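Local coordinates for DsbA family protein (Salmonella typhimurium, PDB 7JVE), which acts as a trimeric thioredoxin-like enzyme with both thiol oxidase and disulfide isomerase activities, at residues S73-G78 with A148-W153; C94-K99 with G215-V220; A101-N106 with T240-L245; K109-T114 with M247-A252; S131-R136 with H170-L175. One frame throughout, in Å; residues are numbered along the deposited sequence.

In the fold
Interactions 2, 3 and 4 follow helix 95-110 along its length: interaction 2 at its redox-active start, interactions 3 and 4 against helix 242-253, which those two share. Interaction 2 is buried around sulfur, indole and proline; interaction 3, about 12 Å from it between centres, lies near the surface and mixes valine with side-chain amides; interaction 4 is buried, with an isoleucine packed on asparagine and threonine side chains. Interaction 1 joins edge strand 76-77 to helix 147-159, and interaction 5 packs two helices of the inserted helical region. Both set an aliphatic group over a tyrosine face, and Trp153 touches Val172, linking them. Hydrogen bonds cross none of the five.

Interaction 1: residues S73-G78 with A148-W153; sequences SSPSVG and AKYLDW
Pro75 CB and CG come over one face of the Tyr150 ring, the side chains crossing at a slant, and two positions further along the chain Val77 reaches the start of the same helix. The proline supplies a CH-pi contact: its CB stands 3.7 Å above the centre of the Tyr150 ring, only 3° off the ring normal, so that this atom is almost equally far from all six ring carbons. Its CG leans over one side of the ring and meets Tyr150 CE1 at 3.8 Å. With CG anti to the backbone N (chi1 169°), Tyr150 extends out from helix 147-159 and offers a face to the proline, while its hydroxyl continues past the contact to hydrogen-bond Glu120. Phe118 packs edge-to-face with the same ring, and Trp142 of helix 128-145 touches both Pro75 and Tyr150. Val77 works through a single methyl. Its CG1 comes within 3.9 Å of Ala148 N and 4.4 Å of Leu151 CD2, so the methyl touches the helix at Ala148 and, more loosely, at Leu151 three residues on. Between Pro75 and Val77, Ser76 turns its side chain to the other side of the strand. Strand 76-77 is the edge of the mixed sheet, paired antiparallel with strand 115-120 through backbone bonds of Pro75 with Phe118 and of Val77 with Phe116. The contact therefore fastens helix 147-159 across this edge. With no hydrogen bond or ion pair between the segments, the attachment depends on van der Waals fit and on the aromatic face accepting aliphatic hydrogens.

Interaction 2: residues C94-K99 with G215-V220; sequences CSWCSK and GTPAFV
Pro217 projects as a blunt ring into a hollow walled by Cys94, Trp96 and Cys97, the active-site corner of a thioredoxin fold. The CxxC pair opens helix 95-110, with Cys94 at the N-cap, and the proline just ahead of strand 218-223 occupies the usual cis-proline place of this fold. Here the preceding peptide is modelled trans, Thr216 CA and Pro217 CA being 3.8 Å apart. The walls share the ring: CB and CG rest on Cys97 SG, CG sits among all three side chains, 3.8 Å from Cys94 SG, and CD comes to 3.5 Å from Trp96 CZ2 of the indole. The indole comes across the proline at about a right angle. It is swung there by a chi1 of 75°, which puts CG between the backbone N and the carbonyl carbon and also lays one indole face against Cys94 SG. Tyr179 of a second subunit packs on Trp96, so a neighbour in the trimer borders the site. The Cys94 and Cys97 sulfurs, assigned as a disulfide, are modelled 3.0 Å apart, SG to SG, longer than a normal S-S bond, so their redox state is left doubtful; Pro217 CG lies 3.5 Å from Cys97 SG.

Interaction 3: residues A101-N106 with T240-L245; sequences APVVEN and TTQDML
Thr241 meets Val103 through its backbone: the valine methyl CG1 comes to 4.4 Å from Thr241 C. The threonine side chain points off to the far side and serves as N-cap of helix 242-253, its OG1 accepting from Met244 N at 3.0 Å. Gln242, next in line, carries most of the contact. Val103 CG1 sits 3.9 Å from both Gln242 N and Gln242 CB, reaching the first turn of the helix because a chi1 of 160° directs that methyl outward, roughly opposite its own backbone N. The two helices involved, 95-110 behind the active-site cysteines and 242-253 at the C-terminus, pack on the same face of the central sheet, as in the thioredoxin fold generally. From its CB, Gln242 runs out extended to lay its amide across Asn106. There OE1 touches Asn106 CB at 3.3 Å, and the two amide planes are turned 63° apart; Asn106 ND2 remains 3.6 Å from Gln242 OE1, and no hydrogen bond forms. Met244 turns to Ile236 on strand 234-237. Leu245, one turn beyond Thr241, packs its side chain on Leu107 and on Phe219 of the sheet, which also touches Val104.

Interaction 4: residues K109-T114 with M247-A252; sequences KANPDT and MAIQKA
Ile249 faces Asn111 and Thr114 from helix 242-253, and both its branches reach Asn111, one of them Thr114 as well. At CB the side chain forks. CG2, anti to the backbone N, turns to the polar tips: it lies 3.6 Å from Asn111 OD1 and 3.9 Å from Thr114 OG1. The other branch passes through CG1 to CD1, which ends over a face of the Asn111 amide, 3.9 Å from ND2 and 4.0 Å from CG. The isoleucine and asparagine side chains come from opposite directions, and the amide is thus in contact with both branches. Asn111 is the residue at which helix 95-110 leaves helical geometry, and the chain then folds through a type I turn closed by Thr114 N to Asn111 O at 3.1 Å before strand 115-120. In this thioredoxin-like domain the contact joins that helix-to-strand connection to the C-terminal helix, with Val86 of the sheet touching Ile249 as well. Asn111 ND2 is held by Gln246 OE1 and Leu107 O, while Gln250 OE1 is hydrogen-bonded to Lys253 NZ. Across the two segments, then, the polar atoms meet mainly aliphatic carbon; the bonds fixing the asparagine amide come from the flanking helical turns, and Ile249 supplies the apolar surface they pack on.

Interaction 5: residues S131-R136 with H170-L175; sequences SGLAAR and HDVYTL
Leu133 reaches from helix 128-145 across to Val172 and Tyr173 of helix 169-176, and its isobutyl group touches both. CG slides alongside the valine, 3.7 Å from Val172 CG1. CD2 meets the valine too, but also stands over the centre of the Tyr173 ring, 3.5 Å from its centroid and 13° off the normal, a CH-pi contact, and CD1 lies nearer the hydroxyl end, 3.5 Å from Tyr173 CE1. With CG anti to the backbone N (chi1 176°), the leucine extends straight into the space between the helices, where it crosses the tyrosine at about a right angle. Ala134 follows and contributes backbone more than methyl: Val172 CG1 lies 4.0 Å from Ala134 CA. With only a methyl there, the valine comes close to the alanine backbone, between helices whose short axes run nearly parallel, at 13°, and 9.8 Å apart. At the end of the segment, Arg136 turns instead to Gln192 and Ala196 O. These helices belong to the helical insertion of DsbA-type proteins, here lying between strands 115-120 and 218-223 of the thioredoxin fold. Helix 182-193 borders the same packing, Val188 and Gln192 touching Leu133. Leucine, valine and alanine carbons and one aromatic face make up the interface, so shape and dispersion hold the pair; the cation-pi partner of the ring, Lys189, comes from a third helix.

Interaction 1: residues S73-G78 with A148-W153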
# COMPACT_ATOMS: atom_id res chain seq x y z
N SER A 73 -29.91 24.23 6.35
CA SER A 73 -29.11 25.15 5.57
C SER A 73 -28.28 24.44 4.49
O SER A 73 -27.79 25.11 3.58
CB SER A 73 -28.18 25.95 6.49
OG SER A 73 -28.91 26.92 7.22
N SER A 74 -28.16 23.12 4.56
CA SER A 74 -27.37 22.36 3.59
C SER A 74 -28.25 21.91 2.44
O SER A 74 -29.41 21.56 2.64
CB SER A 74 -26.74 21.14 4.25
OG SER A 74 -25.87 21.55 5.30
N PRO A 75 -27.75 21.93 1.21
CA PRO A 75 -28.58 21.42 0.11
C PRO A 75 -28.96 19.97 0.38
O PRO A 75 -28.16 19.18 0.88
CB PRO A 75 -27.67 21.55 -1.12
CG PRO A 75 -26.55 22.46 -0.70
CD PRO A 75 -26.41 22.36 0.79
N SER A 76 -30.20 19.62 0.04
CA SER A 76 -30.63 18.24 0.15
C SER A 76 -31.65 17.93 -0.94
O SER A 76 -32.17 18.83 -1.60
CB SER A 76 -31.23 17.93 1.52
OG SER A 76 -32.43 18.66 1.73
N VAL A 77 -31.87 16.64 -1.16
CA VAL A 77 -33.00 16.13 -1.91
C VAL A 77 -33.69 15.10 -1.03
O VAL A 77 -33.13 14.61 -0.05
CB VAL A 77 -32.60 15.51 -3.26
CG1 VAL A 77 -31.98 16.57 -4.19
CG2 VAL A 77 -31.65 14.30 -3.03
N GLY A 78 -34.91 14.74 -1.42
CA GLY A 78 -35.75 13.91 -0.59
C GLY A 78 -36.55 14.76 0.38
O GLY A 78 -36.29 15.96 0.55
N ALA A 148 -33.39 19.11 -6.83
CA ALA A 148 -33.15 18.29 -8.01
C ALA A 148 -32.17 18.98 -8.95
O ALA A 148 -31.28 18.33 -9.51
CB ALA A 148 -34.46 17.99 -8.74
N LYS A 149 -32.29 20.31 -9.08
CA LYS A 149 -31.41 21.07 -9.96
C LYS A 149 -30.02 21.24 -9.35
O LYS A 149 -29.01 21.15 -10.06
CB LYS A 149 -32.08 22.41 -10.29
CG LYS A 149 -31.29 23.36 -11.17
CD LYS A 149 -30.68 22.67 -12.37
CE LYS A 149 -31.64 22.52 -13.48
NZ LYS A 149 -31.01 21.79 -14.62
N TYR A 150 -29.94 21.45 -8.03
CA TYR A 150 -28.65 21.37 -7.37
C TYR A 150 -27.96 20.04 -7.69
O TYR A 150 -26.74 19.99 -7.92
CB TYR A 150 -28.80 21.53 -5.85
CG TYR A 150 -27.53 21.18 -5.13
CD1 TYR A 150 -26.54 22.15 -4.90
CD2 TYR A 150 -27.28 19.86 -4.73
CE1 TYR A 150 -25.34 21.81 -4.24
CE2 TYR A 150 -26.09 19.50 -4.10
CZ TYR A 150 -25.12 20.48 -3.86
OH TYR A 150 -23.96 20.11 -3.23
N LEU A 151 -28.72 18.95 -7.71
CA LEU A 151 -28.12 17.65 -7.97
C LEU A 151 -27.60 17.55 -9.41
O LEU A 151 -26.53 16.96 -9.63
CB LEU A 151 -29.12 16.53 -7.64
CG LEU A 151 -28.74 15.05 -7.79
CD1 LEU A 151 -27.41 14.70 -7.11
CD2 LEU A 151 -29.86 14.17 -7.25
N ASP A 152 -28.31 18.16 -10.39
CA ASP A 152 -27.77 18.24 -11.75
C ASP A 152 -26.45 19.00 -11.78
O ASP A 152 -25.50 18.59 -12.46
CB ASP A 152 -28.72 18.93 -12.75
CG ASP A 152 -30.02 18.21 -12.92
OD1 ASP A 152 -31.06 18.89 -13.05
OD2 ASP A 152 -30.01 16.96 -12.88
N TRP A 153 -26.40 20.14 -11.09
CA TRP A 153 -25.16 20.90 -11.05
C TRP A 153 -24.04 20.08 -10.43
O TRP A 153 -22.91 20.02 -10.94
CB TRP A 153 -25.39 22.20 -10.28
CG TRP A 153 -24.16 22.72 -9.64
CD1 TRP A 153 -23.81 22.59 -8.33
CD2 TRP A 153 -23.10 23.44 -10.29
NE1 TRP A 153 -22.59 23.20 -8.11
CE2 TRP A 153 -22.13 23.73 -9.29
CE3 TRP A 153 -22.87 23.87 -11.60
CZ2 TRP A 153 -20.95 24.44 -9.57
CZ3 TRP A 153 -21.69 24.58 -11.88
CH2 TRP A 153 -20.75 24.85 -10.86

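Interaction 2: residues C94-K99 with G215-V220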
# COMPACT_ATOMS: atom_id res chain seq x y z
N CYS A 94 -12.04 15.22 -4.91
CA CYS A 94 -11.77 13.86 -4.47
C CYS A 94 -12.05 12.88 -5.60
O CYS A 94 -13.21 12.73 -6.02
CB CYS A 94 -12.63 13.55 -3.25
SG CYS A 94 -12.43 11.90 -2.70
N SER A 95 -11.01 12.20 -6.09
CA SER A 95 -11.17 11.36 -7.27
C SER A 95 -12.08 10.15 -7.02
O SER A 95 -12.81 9.73 -7.92
CB SER A 95 -9.81 10.89 -7.81
OG SER A 95 -9.11 10.06 -6.90
N TRP A 96 -12.08 9.58 -5.81
CA TRP A 96 -12.99 8.46 -5.62
C TRP A 96 -14.41 8.88 -5.22
O TRP A 96 -15.36 8.13 -5.49
CB TRP A 96 -12.42 7.46 -4.61
CG TRP A 96 -12.46 7.87 -3.17
CD1 TRP A 96 -13.37 7.46 -2.22
CD2 TRP A 96 -11.53 8.71 -2.49
NE1 TRP A 96 -13.06 8.02 -1.00
CE2 TRP A 96 -11.94 8.80 -1.14
CE3 TRP A 96 -10.38 9.41 -2.89
CZ2 TRP A 96 -11.25 9.56 -0.18
CZ3 TRP A 96 -9.68 10.18 -1.93
CH2 TRP A 96 -10.12 10.23 -0.59
N CYS A 97 -14.58 10.08 -4.64
CA CYS A 97 -15.93 10.64 -4.51
C CYS A 97 -16.56 10.81 -5.88
O CYS A 97 -17.73 10.50 -6.09
CB CYS A 97 -15.88 12.01 -3.83
SG CYS A 97 -15.34 11.97 -2.14
N SER A 98 -15.77 11.34 -6.81
CA SER A 98 -16.24 11.47 -8.18
C SER A 98 -16.72 10.12 -8.71
O SER A 98 -17.84 10.01 -9.22
CB SER A 98 -15.11 12.03 -9.05
OG SER A 98 -15.56 12.25 -10.36
N LYS A 99 -15.91 9.06 -8.55
CA LYS A 99 -16.31 7.77 -9.10
C LYS A 99 -17.47 7.14 -8.35
O LYS A 99 -18.12 6.24 -8.89
CB LYS A 99 -15.14 6.78 -9.13
CG LYS A 99 -13.87 7.35 -9.73
CD LYS A 99 -13.72 6.85 -11.13
CE LYS A 99 -12.36 7.20 -11.71
NZ LYS A 99 -12.10 6.37 -12.90
N GLY A 215 -10.38 16.01 6.12
CA GLY A 215 -9.61 15.39 5.06
C GLY A 215 -10.12 14.04 4.60
O GLY A 215 -9.48 13.44 3.74
N THR A 216 -11.24 13.55 5.12
CA THR A 216 -11.70 12.19 4.84
C THR A 216 -13.19 12.19 4.50
O THR A 216 -14.04 12.33 5.40
CB THR A 216 -11.40 11.25 6.02
OG1 THR A 216 -12.18 11.62 7.16
CG2 THR A 216 -9.89 11.24 6.41
N PRO A 217 -13.55 12.00 3.23
CA PRO A 217 -14.98 11.89 2.88
C PRO A 217 -15.66 10.74 3.61
O PRO A 217 -15.04 9.72 3.93
CB PRO A 217 -14.95 11.64 1.36
CG PRO A 217 -13.62 12.23 0.92
CD PRO A 217 -12.68 11.86 2.06
N ALA A 218 -16.96 10.91 3.88
CA ALA A 218 -17.71 9.96 4.70
C ALA A 218 -19.20 10.17 4.52
O ALA A 218 -19.66 11.24 4.09
CB ALA A 218 -17.36 10.08 6.20
N PHE A 219 -19.95 9.13 4.87
CA PHE A 219 -21.41 9.13 4.96
C PHE A 219 -21.81 8.96 6.41
O PHE A 219 -21.22 8.13 7.12
CB PHE A 219 -22.04 7.97 4.17
CG PHE A 219 -21.79 8.02 2.69
CD1 PHE A 219 -20.68 7.39 2.15
CD2 PHE A 219 -22.68 8.67 1.85
CE1 PHE A 219 -20.45 7.42 0.79
CE2 PHE A 219 -22.44 8.70 0.48
CZ PHE A 219 -21.33 8.09 -0.05
N VAL A 220 -22.83 9.70 6.84
CA VAL A 220 -23.54 9.44 8.08
C VAL A 220 -24.99 9.13 7.73
O VAL A 220 -25.69 9.95 7.12
CB VAL A 220 -23.49 10.61 9.07
CG1 VAL A 220 -24.03 10.14 10.43
CG2 VAL A 220 -22.08 11.17 9.18

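Interaction 3: residues A101-N106 with T240-L245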
# COMPACT_ATOMS: atom_id res chain seq x y z
N ALA A 101 -20.11 8.91 -7.54
CA ALA A 101 -21.32 9.66 -7.88
C ALA A 101 -22.39 8.80 -8.53
O ALA A 101 -23.57 8.93 -8.15
CB ALA A 101 -20.96 10.87 -8.75
N PRO A 102 -22.08 7.90 -9.47
CA PRO A 102 -23.15 7.06 -10.06
C PRO A 102 -23.85 6.17 -9.04
O PRO A 102 -25.04 5.89 -9.19
CB PRO A 102 -22.40 6.23 -11.11
CG PRO A 102 -21.20 7.06 -11.45
CD PRO A 102 -20.79 7.70 -10.14
N VAL A 103 -23.13 5.71 -8.01
CA VAL A 103 -23.76 4.91 -6.97
C VAL A 103 -24.71 5.77 -6.16
O VAL A 103 -25.84 5.36 -5.85
CB VAL A 103 -22.70 4.25 -6.08
CG1 VAL A 103 -23.32 3.82 -4.73
CG2 VAL A 103 -22.07 3.06 -6.79
N VAL A 104 -24.26 6.96 -5.78
CA VAL A 104 -25.12 7.85 -5.02
C VAL A 104 -26.38 8.18 -5.80
O VAL A 104 -27.50 8.16 -5.26
CB VAL A 104 -24.34 9.11 -4.61
CG1 VAL A 104 -25.28 10.13 -3.96
CG2 VAL A 104 -23.20 8.73 -3.65
N GLU A 105 -26.23 8.48 -7.10
CA GLU A 105 -27.41 8.76 -7.93
C GLU A 105 -28.37 7.57 -7.93
O GLU A 105 -29.59 7.76 -7.83
CB GLU A 105 -26.98 9.10 -9.37
CG GLU A 105 -28.11 9.54 -10.31
CD GLU A 105 -28.97 10.71 -9.75
OE1 GLU A 105 -28.55 11.88 -9.92
OE2 GLU A 105 -30.07 10.48 -9.17
N ASN A 106 -27.84 6.34 -8.02
CA ASN A 106 -28.71 5.17 -7.94
C ASN A 106 -29.42 5.09 -6.58
O ASN A 106 -30.62 4.81 -6.52
CB ASN A 106 -27.91 3.89 -8.19
CG ASN A 106 -27.61 3.66 -9.65
OD1 ASN A 106 -27.96 4.47 -10.52
ND2 ASN A 106 -26.95 2.55 -9.94
N THR A 240 -17.46 3.10 -0.66
CA THR A 240 -18.34 2.05 -0.18
C THR A 240 -19.11 1.49 -1.37
O THR A 240 -18.78 1.76 -2.53
CB THR A 240 -19.26 2.60 0.93
OG1 THR A 240 -20.06 1.53 1.43
CG2 THR A 240 -20.16 3.72 0.42
N THR A 241 -20.14 0.70 -1.09
CA THR A 241 -20.96 0.08 -2.12
C THR A 241 -22.40 0.54 -1.96
O THR A 241 -22.80 1.05 -0.90
CB THR A 241 -20.91 -1.45 -2.05
OG1 THR A 241 -21.51 -1.87 -0.81
CG2 THR A 241 -19.46 -1.97 -2.12
N GLN A 242 -23.20 0.34 -3.01
CA GLN A 242 -24.63 0.62 -2.92
C GLN A 242 -25.31 -0.28 -1.88
O GLN A 242 -26.15 0.19 -1.11
CB GLN A 242 -25.30 0.44 -4.28
CG GLN A 242 -26.79 0.79 -4.29
CD GLN A 242 -27.32 1.12 -5.69
OE1 GLN A 242 -26.53 1.37 -6.61
NE2 GLN A 242 -28.65 1.07 -5.87
N ASP A 243 -24.97 -1.56 -1.86
CA ASP A 243 -25.56 -2.46 -0.87
C ASP A 243 -25.27 -2.01 0.55
O ASP A 243 -26.16 -2.04 1.41
CB ASP A 243 -25.04 -3.88 -1.09
CG ASP A 243 -25.70 -4.56 -2.26
OD1 ASP A 243 -26.68 -3.97 -2.80
OD2 ASP A 243 -25.24 -5.66 -2.65
N MET A 244 -24.03 -1.60 0.82
CA MET A 244 -23.69 -1.19 2.17
C MET A 244 -24.48 0.06 2.58
O MET A 244 -25.03 0.14 3.68
CB MET A 244 -22.18 -0.95 2.26
CG MET A 244 -21.68 -0.66 3.66
SD MET A 244 -21.75 -2.22 4.61
CE MET A 244 -20.64 -3.26 3.65
N LEU A 245 -24.57 1.04 1.68
CA LEU A 245 -25.34 2.23 2.00
C LEU A 245 -26.82 1.90 2.12
O LEU A 245 -27.52 2.46 2.97
CB LEU A 245 -25.11 3.31 0.94
CG LEU A 245 -23.82 4.11 1.12
CD1 LEU A 245 -23.53 4.93 -0.13
CD2 LEU A 245 -23.86 5.00 2.37

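Interaction 4: residues K109-T114 with M247-A252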
# COMPACT_ATOMS: atom_id res chain seq x y z
N LYS A 109 -32.35 7.63 -6.51
CA LYS A 109 -33.52 7.20 -7.25
C LYS A 109 -34.23 6.06 -6.52
O LYS A 109 -35.46 6.00 -6.52
CB LYS A 109 -33.14 6.77 -8.66
CG LYS A 109 -32.57 7.91 -9.48
CD LYS A 109 -33.01 7.83 -10.94
CE LYS A 109 -31.92 8.30 -11.89
NZ LYS A 109 -32.30 8.07 -13.32
N ALA A 110 -33.46 5.17 -5.90
CA ALA A 110 -34.06 4.01 -5.26
C ALA A 110 -34.66 4.33 -3.90
O ALA A 110 -35.37 3.49 -3.35
CB ALA A 110 -33.03 2.90 -5.10
N ASN A 111 -34.39 5.51 -3.35
CA ASN A 111 -34.86 5.89 -2.01
C ASN A 111 -35.47 7.29 -2.06
O ASN A 111 -34.95 8.23 -1.43
CB ASN A 111 -33.72 5.81 -1.00
CG ASN A 111 -33.25 4.37 -0.76
OD1 ASN A 111 -33.78 3.65 0.10
ND2 ASN A 111 -32.24 3.95 -1.53
N PRO A 112 -36.57 7.48 -2.79
CA PRO A 112 -37.18 8.82 -2.89
C PRO A 112 -37.75 9.32 -1.58
O PRO A 112 -38.03 10.52 -1.46
CB PRO A 112 -38.27 8.62 -3.94
CG PRO A 112 -38.67 7.20 -3.78
CD PRO A 112 -37.37 6.47 -3.50
N ASP A 113 -37.93 8.44 -0.62
CA ASP A 113 -38.48 8.73 0.70
C ASP A 113 -37.42 9.17 1.70
O ASP A 113 -37.78 9.50 2.84
CB ASP A 113 -39.18 7.48 1.22
CG ASP A 113 -38.21 6.30 1.38
OD1 ASP A 113 -38.27 5.64 2.45
OD2 ASP A 113 -37.37 6.05 0.48
N THR A 114 -36.14 9.16 1.32
CA THR A 114 -35.04 9.40 2.23
C THR A 114 -34.38 10.72 1.88
O THR A 114 -34.33 11.12 0.72
CB THR A 114 -34.03 8.24 2.16
OG1 THR A 114 -34.61 7.05 2.71
CG2 THR A 114 -32.73 8.55 2.90
N MET A 247 -28.17 -0.96 3.20
CA MET A 247 -28.44 -1.59 4.49
C MET A 247 -28.48 -0.56 5.61
O MET A 247 -29.35 -0.61 6.48
CB MET A 247 -27.40 -2.69 4.79
CG MET A 247 -27.44 -3.93 3.85
SD MET A 247 -26.31 -5.34 4.28
CE MET A 247 -24.62 -4.72 3.82
N ALA A 248 -27.58 0.42 5.57
CA ALA A 248 -27.56 1.49 6.55
C ALA A 248 -28.85 2.31 6.50
O ALA A 248 -29.37 2.74 7.54
CB ALA A 248 -26.36 2.41 6.32
N ILE A 249 -29.38 2.54 5.30
CA ILE A 249 -30.66 3.25 5.15
C ILE A 249 -31.78 2.45 5.81
O ILE A 249 -32.59 2.99 6.56
CB ILE A 249 -30.95 3.53 3.67
CG1 ILE A 249 -30.02 4.64 3.14
CG2 ILE A 249 -32.41 3.89 3.44
CD1 ILE A 249 -30.02 4.77 1.62
N GLN A 250 -31.83 1.14 5.56
CA GLN A 250 -32.91 0.34 6.13
C GLN A 250 -32.79 0.28 7.65
O GLN A 250 -33.81 0.31 8.36
CB GLN A 250 -32.91 -1.07 5.52
CG GLN A 250 -33.13 -1.05 4.01
CD GLN A 250 -34.46 -0.37 3.62
OE1 GLN A 250 -34.47 0.65 2.92
NE2 GLN A 250 -35.57 -0.93 4.07
N LYS A 251 -31.57 0.22 8.17
CA LYS A 251 -31.36 0.25 9.61
C LYS A 251 -31.80 1.59 10.20
O LYS A 251 -32.34 1.64 11.32
CB LYS A 251 -29.89 -0.04 9.89
CG LYS A 251 -29.39 0.17 11.30
CD LYS A 251 -27.95 -0.37 11.36
CE LYS A 251 -27.08 0.39 12.34
NZ LYS A 251 -25.63 0.04 12.17
N ALA A 252 -31.60 2.69 9.46
CA ALA A 252 -32.01 4.00 9.94
C ALA A 252 -33.51 4.21 9.84
O ALA A 252 -34.06 5.05 10.56
CB ALA A 252 -31.28 5.10 9.15

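Interaction 5: residues S131-R136 with H170-L175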
# COMPACT_ATOMS: atom_id res chain seq x y z
N SER A 131 -13.08 24.70 -3.86
CA SER A 131 -14.22 24.17 -3.11
C SER A 131 -15.19 25.28 -2.71
O SER A 131 -16.41 25.13 -2.83
CB SER A 131 -13.76 23.39 -1.87
OG SER A 131 -13.10 22.20 -2.24
N GLY A 132 -14.65 26.40 -2.22
CA GLY A 132 -15.52 27.50 -1.82
C GLY A 132 -16.32 28.06 -2.99
O GLY A 132 -17.51 28.35 -2.85
N LEU A 133 -15.67 28.23 -4.14
CA LEU A 133 -16.37 28.71 -5.33
C LEU A 133 -17.46 27.74 -5.75
O LEU A 133 -18.55 28.16 -6.15
CB LEU A 133 -15.39 28.93 -6.49
CG LEU A 133 -16.08 29.35 -7.80
CD1 LEU A 133 -16.91 30.63 -7.59
CD2 LEU A 133 -15.11 29.54 -9.00
N ALA A 134 -17.16 26.43 -5.72
CA ALA A 134 -18.17 25.46 -6.14
C ALA A 134 -19.34 25.44 -5.16
O ALA A 134 -20.48 25.25 -5.58
CB ALA A 134 -17.56 24.06 -6.27
N ALA A 135 -19.06 25.67 -3.88
CA ALA A 135 -20.14 25.76 -2.90
C ALA A 135 -20.98 27.02 -3.10
O ALA A 135 -22.20 26.97 -2.92
CB ALA A 135 -19.56 25.68 -1.48
N ARG A 136 -20.37 28.15 -3.49
CA ARG A 136 -21.15 29.36 -3.77
C ARG A 136 -22.14 29.13 -4.91
O ARG A 136 -23.32 29.49 -4.80
CB ARG A 136 -20.25 30.53 -4.14
CG ARG A 136 -19.47 31.17 -3.01
CD ARG A 136 -18.71 32.41 -3.52
NE ARG A 136 -17.80 32.90 -2.49
CZ ARG A 136 -18.20 33.57 -1.41
NH1 ARG A 136 -19.50 33.82 -1.23
NH2 ARG A 136 -17.34 33.96 -0.51
N HIS A 170 -11.60 28.74 -12.96
CA HIS A 170 -12.04 28.95 -14.33
C HIS A 170 -12.98 27.85 -14.80
O HIS A 170 -13.98 28.14 -15.47
CB HIS A 170 -10.84 29.02 -15.28
CG HIS A 170 -11.23 29.09 -16.72
ND1 HIS A 170 -11.70 30.25 -17.31
CD2 HIS A 170 -11.25 28.14 -17.68
CE1 HIS A 170 -11.99 30.01 -18.58
NE2 HIS A 170 -11.73 28.73 -18.83
N ASP A 171 -12.68 26.58 -14.46
CA ASP A 171 -13.55 25.46 -14.84
C ASP A 171 -14.92 25.59 -14.20
O ASP A 171 -15.95 25.35 -14.84
CB ASP A 171 -12.94 24.12 -14.42
CG ASP A 171 -11.71 23.73 -15.20
OD1 ASP A 171 -11.61 24.07 -16.40
OD2 ASP A 171 -10.82 23.07 -14.60
N VAL A 172 -14.95 25.91 -12.91
CA VAL A 172 -16.21 26.04 -12.20
C VAL A 172 -17.05 27.16 -12.81
O VAL A 172 -18.24 26.97 -13.12
CB VAL A 172 -15.94 26.26 -10.70
CG1 VAL A 172 -17.24 26.50 -9.92
CG2 VAL A 172 -15.19 25.07 -10.15
N TYR A 173 -16.44 28.34 -13.02
CA TYR A 173 -17.17 29.44 -13.63
C TYR A 173 -17.70 29.06 -15.00
O TYR A 173 -18.82 29.44 -15.38
CB TYR A 173 -16.28 30.67 -13.78
CG TYR A 173 -15.95 31.41 -12.52
CD1 TYR A 173 -16.95 31.80 -11.64
CD2 TYR A 173 -14.64 31.75 -12.23
CE1 TYR A 173 -16.63 32.48 -10.50
CE2 TYR A 173 -14.32 32.43 -11.11
CZ TYR A 173 -15.32 32.81 -10.25
OH TYR A 173 -14.98 33.49 -9.11
N THR A 174 -16.89 28.33 -15.78
CA THR A 174 -17.28 27.99 -17.14
C THR A 174 -18.52 27.11 -17.14
O THR A 174 -19.45 27.34 -17.91
CB THR A 174 -16.13 27.30 -17.87
OG1 THR A 174 -15.06 28.23 -18.06
CG2 THR A 174 -16.58 26.81 -19.25
N LEU A 175 -18.55 26.10 -16.27
CA LEU A 175 -19.78 25.34 -16.12
C LEU A 175 -20.88 26.21 -15.52
O LEU A 175 -22.03 26.16 -15.97
CB LEU A 175 -19.53 24.09 -15.27
CG LEU A 175 -20.71 23.13 -15.08
CD1 LEU A 175 -21.20 22.51 -16.40
CD2 LEU A 175 -20.40 22.02 -14.07